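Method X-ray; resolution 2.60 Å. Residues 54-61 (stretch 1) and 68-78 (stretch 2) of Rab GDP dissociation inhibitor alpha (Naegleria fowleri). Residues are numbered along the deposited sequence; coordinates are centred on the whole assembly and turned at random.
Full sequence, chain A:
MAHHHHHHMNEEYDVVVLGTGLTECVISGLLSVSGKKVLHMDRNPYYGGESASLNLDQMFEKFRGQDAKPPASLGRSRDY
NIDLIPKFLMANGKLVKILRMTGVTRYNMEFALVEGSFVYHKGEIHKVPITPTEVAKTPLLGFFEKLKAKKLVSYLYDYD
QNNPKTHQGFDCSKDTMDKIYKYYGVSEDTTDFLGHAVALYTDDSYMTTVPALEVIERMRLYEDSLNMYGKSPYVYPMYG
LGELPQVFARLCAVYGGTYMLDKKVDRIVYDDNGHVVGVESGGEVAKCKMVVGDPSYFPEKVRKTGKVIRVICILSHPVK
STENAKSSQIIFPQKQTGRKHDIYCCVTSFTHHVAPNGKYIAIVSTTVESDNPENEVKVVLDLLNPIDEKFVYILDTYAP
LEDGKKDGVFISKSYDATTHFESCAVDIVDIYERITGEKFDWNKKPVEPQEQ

Stretch 1, residues 54-61: LNLDQMFE
Stretch 2, residues 68-78: AKPPASLGRSR

Residues 54-61 enter as an extended segment at Leu54 (phi/psi -113/147) and turn at Asn55 (-90/180) into a helix that begins at Leu56, with phi near -65 and psi near -40. Residues 68-78 form an irregular strap running antiparallel to it: Phe60 lies opposite Ala68 (CA-CA 6.0 Å), Leu56 opposite Ser77 (4.4 Å) and Asn55 opposite Arg78 (5.6 Å). The strap is extended from Ala68 to Pro71 (phi -66 to -116, psi 130 to 150), makes a short 3-10 turn at 72-74, passes through Gly75 and Arg76 (-69/127), and starts a second 3-10 segment at Ser77 (-58/-42). The contact between them buries 558 Å², both sides summed.

Hydrogen bonds fasten the helix start. The first turn of a helix has free backbone NH groups, and Asn55, as N-cap, satisfies one: with chi1 p (65°), its OD1 accepts from Gln58 N at 2.8 Å. Gln58 reciprocates, its OE1 accepting from Asn55 N at 2.9 Å. Ser77 serves two more. Ser77 O accepts from Leu56 N at 3.3 Å, almost linearly (176°), and with chi1 t (165°) Ser77 OG accepts from Asp57 N at 2.8 Å (163°). A small hydroxyl side chain suits this close approach, where Leu56 CB lies 3.7 Å from Ser77 OG.

The nonpolar contact occupies the helix face one turn apart, at Leu56 and Phe60, whose CA-to-CB bonds both point toward the strap. Leu56, chi1 t and chi2 p (-164°, 62°), places CD2 3.6 Å from Pro70 CB and 3.6 Å from Leu74 CB, so this one methyl packs against both side chains, as suits an aliphatic residue at a buried position. Phe60, with chi1 at -91° between wells and chi2 at 72°, offers a broad ring to the strap. Pro70 covers one face: its CA is 3.7 Å from the Phe60 ring centroid and only 9° off the normal, a CH-pi contact, while Pro70 CG lies 3.6 Å from Phe60 CD1. Ala68 CB meets the ring edge, 4.2 Å from Phe60 CD2. Pro71 CD approaches Phe60 CZ at 3.6 Å, and Leu74 CD1 lies 3.8 Å from Phe60 CE1. Leu74 is m,t (-71°, 173°); like Leu56 and Phe60 it is buried, which suits large apolar side chains. The prolines suit an extended strap, since their rings fix phi near -70; Pro70 is C-gamma exo and Pro71 C-gamma endo.

The 3-10 turn is held by Leu74 N to Pro71 O (3.1 Å) and Gly75 N to Ala72 O (3.0 Å). Gly75 has phi/psi 96/-172, where a CB would jam against the preceding carbonyl O, so glycine fits.

Charge and water close the partly exposed side. Asp57 (chi1 m, -68°) leaves the helix sideways, but its end comes nearer the strap, and OD2 forms a salt bridge with Lys69 NZ at 3.6 Å. Lys69 starts away and curls back through m, m, m, t, the long chain providing the reach. One water accepts from Lys69 NZ (3.0 Å) and donates to Asp57 O (3.1 Å) and, weakly, to Ala68 O (3.3 Å).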

# COMPACT_ATOMS: atom_id res chain seq x y z
N LEU A 54 17.12 34.78 13.13
CA LEU A 54 17.55 35.97 13.85
C LEU A 54 18.00 37.07 12.90
O LEU A 54 18.56 36.80 11.83
CB LEU A 54 18.71 35.63 14.81
CG LEU A 54 18.34 35.09 16.20
CD1 LEU A 54 17.52 33.82 16.10
CD2 LEU A 54 19.60 34.85 17.01
N ASN A 55 17.76 38.32 13.31
CA ASN A 55 18.35 39.44 12.60
C ASN A 55 19.71 39.74 13.24
O ASN A 55 20.13 39.09 14.20
CB ASN A 55 17.42 40.66 12.59
CG ASN A 55 17.17 41.25 13.97
OD1 ASN A 55 18.07 41.37 14.81
ND2 ASN A 55 15.93 41.64 14.21
N LEU A 56 20.40 40.75 12.70
CA LEU A 56 21.78 40.99 13.10
C LEU A 56 21.87 41.47 14.55
O LEU A 56 22.73 41.00 15.30
CB LEU A 56 22.43 41.99 12.14
CG LEU A 56 23.96 42.09 12.16
CD1 LEU A 56 24.62 40.77 11.78
CD2 LEU A 56 24.43 43.20 11.25
N ASP A 57 20.98 42.38 14.96
CA ASP A 57 20.97 42.81 16.36
C ASP A 57 20.74 41.61 17.28
O ASP A 57 21.37 41.51 18.34
CB ASP A 57 19.87 43.85 16.59
CG ASP A 57 20.15 45.19 15.91
OD1 ASP A 57 19.16 45.89 15.60
OD2 ASP A 57 21.32 45.52 15.65
N GLN A 58 19.84 40.71 16.89
CA GLN A 58 19.56 39.52 17.69
C GLN A 58 20.76 38.58 17.72
O GLN A 58 21.03 37.94 18.74
CB GLN A 58 18.31 38.82 17.17
CG GLN A 58 17.01 39.60 17.39
CD GLN A 58 15.81 39.01 16.66
OE1 GLN A 58 15.92 38.44 15.57
NE2 GLN A 58 14.63 39.15 17.28
N MET A 59 21.49 38.47 16.60
CA MET A 59 22.71 37.66 16.59
C MET A 59 23.74 38.22 17.56
O MET A 59 24.35 37.48 18.34
CB MET A 59 23.29 37.60 15.18
CG MET A 59 22.45 36.81 14.21
SD MET A 59 22.52 35.04 14.48
CE MET A 59 24.19 34.66 14.00
N PHE A 60 23.96 39.54 17.51
CA PHE A 60 24.93 40.17 18.41
C PHE A 60 24.51 40.07 19.87
O PHE A 60 25.36 39.89 20.75
CB PHE A 60 25.17 41.62 18.00
CG PHE A 60 26.30 41.79 17.03
CD1 PHE A 60 26.17 41.38 15.71
CD2 PHE A 60 27.51 42.33 17.44
CE1 PHE A 60 27.22 41.52 14.81
CE2 PHE A 60 28.57 42.48 16.55
CZ PHE A 60 28.42 42.08 15.24
N GLU A 61 23.21 40.21 20.17
CA GLU A 61 22.78 40.00 21.55
C GLU A 61 23.04 38.56 21.98
O GLU A 61 23.58 38.32 23.07
CB GLU A 61 21.30 40.37 21.73
N ALA A 68 26.26 44.61 23.10
CA ALA A 68 26.99 44.62 21.83
C ALA A 68 26.11 45.04 20.66
O ALA A 68 25.02 44.49 20.46
CB ALA A 68 27.59 43.24 21.57
N LYS A 69 26.59 46.00 19.87
CA LYS A 69 25.89 46.48 18.70
C LYS A 69 26.68 46.17 17.43
O LYS A 69 27.91 46.26 17.43
CB LYS A 69 25.63 47.99 18.79
CG LYS A 69 24.80 48.43 20.01
CD LYS A 69 23.43 47.75 20.04
CE LYS A 69 22.65 47.99 18.75
NZ LYS A 69 21.33 47.30 18.76
N PRO A 70 26.01 45.79 16.35
CA PRO A 70 26.72 45.42 15.12
C PRO A 70 27.34 46.63 14.45
O PRO A 70 26.73 47.71 14.41
CB PRO A 70 25.62 44.80 14.24
CG PRO A 70 24.49 44.51 15.19
CD PRO A 70 24.57 45.52 16.27
N PRO A 71 28.55 46.49 13.90
CA PRO A 71 29.16 47.59 13.15
C PRO A 71 28.39 47.91 11.88
O PRO A 71 27.78 47.04 11.26
CB PRO A 71 30.56 47.08 12.83
CG PRO A 71 30.45 45.59 12.89
CD PRO A 71 29.41 45.29 13.93
N ALA A 72 28.44 49.18 11.50
CA ALA A 72 27.68 49.64 10.34
C ALA A 72 28.10 48.92 9.06
O ALA A 72 27.28 48.73 8.16
CB ALA A 72 27.85 51.15 10.19
N SER A 73 29.36 48.48 8.98
CA SER A 73 29.86 47.82 7.78
C SER A 73 29.11 46.52 7.46
O SER A 73 29.20 46.03 6.33
CB SER A 73 31.35 47.53 7.96
OG SER A 73 31.57 46.64 9.04
N LEU A 74 28.39 45.95 8.42
CA LEU A 74 27.63 44.73 8.18
C LEU A 74 26.28 44.98 7.52
O LEU A 74 25.66 44.02 7.06
CB LEU A 74 27.44 43.96 9.48
CG LEU A 74 28.71 43.32 10.01
CD1 LEU A 74 28.44 42.74 11.39
CD2 LEU A 74 29.20 42.23 9.05
N GLY A 75 25.81 46.23 7.49
CA GLY A 75 24.56 46.54 6.84
C GLY A 75 23.39 46.57 7.81
O GLY A 75 23.55 46.46 9.03
N ARG A 76 22.20 46.69 7.23
CA ARG A 76 20.99 46.85 8.03
C ARG A 76 20.65 45.57 8.79
O ARG A 76 20.52 44.50 8.19
CB ARG A 76 19.81 47.23 7.15
CG ARG A 76 19.63 48.69 6.99
CD ARG A 76 18.26 48.98 6.42
NE ARG A 76 17.18 48.89 7.40
CZ ARG A 76 16.92 49.83 8.31
NH1 ARG A 76 17.68 50.92 8.38
NH2 ARG A 76 15.91 49.67 9.15
N SER A 77 20.48 45.70 10.10
CA SER A 77 20.21 44.54 10.93
C SER A 77 18.95 43.82 10.46
O SER A 77 18.92 42.58 10.39
CB SER A 77 20.06 44.96 12.39
OG SER A 77 19.47 43.92 13.14
N ARG A 78 17.91 44.57 10.11
CA ARG A 78 16.65 43.95 9.73
C ARG A 78 16.68 43.39 8.31
O ARG A 78 15.71 42.77 7.89
CB ARG A 78 15.51 44.96 9.89
O HOH W 1 21.96 44.44 19.14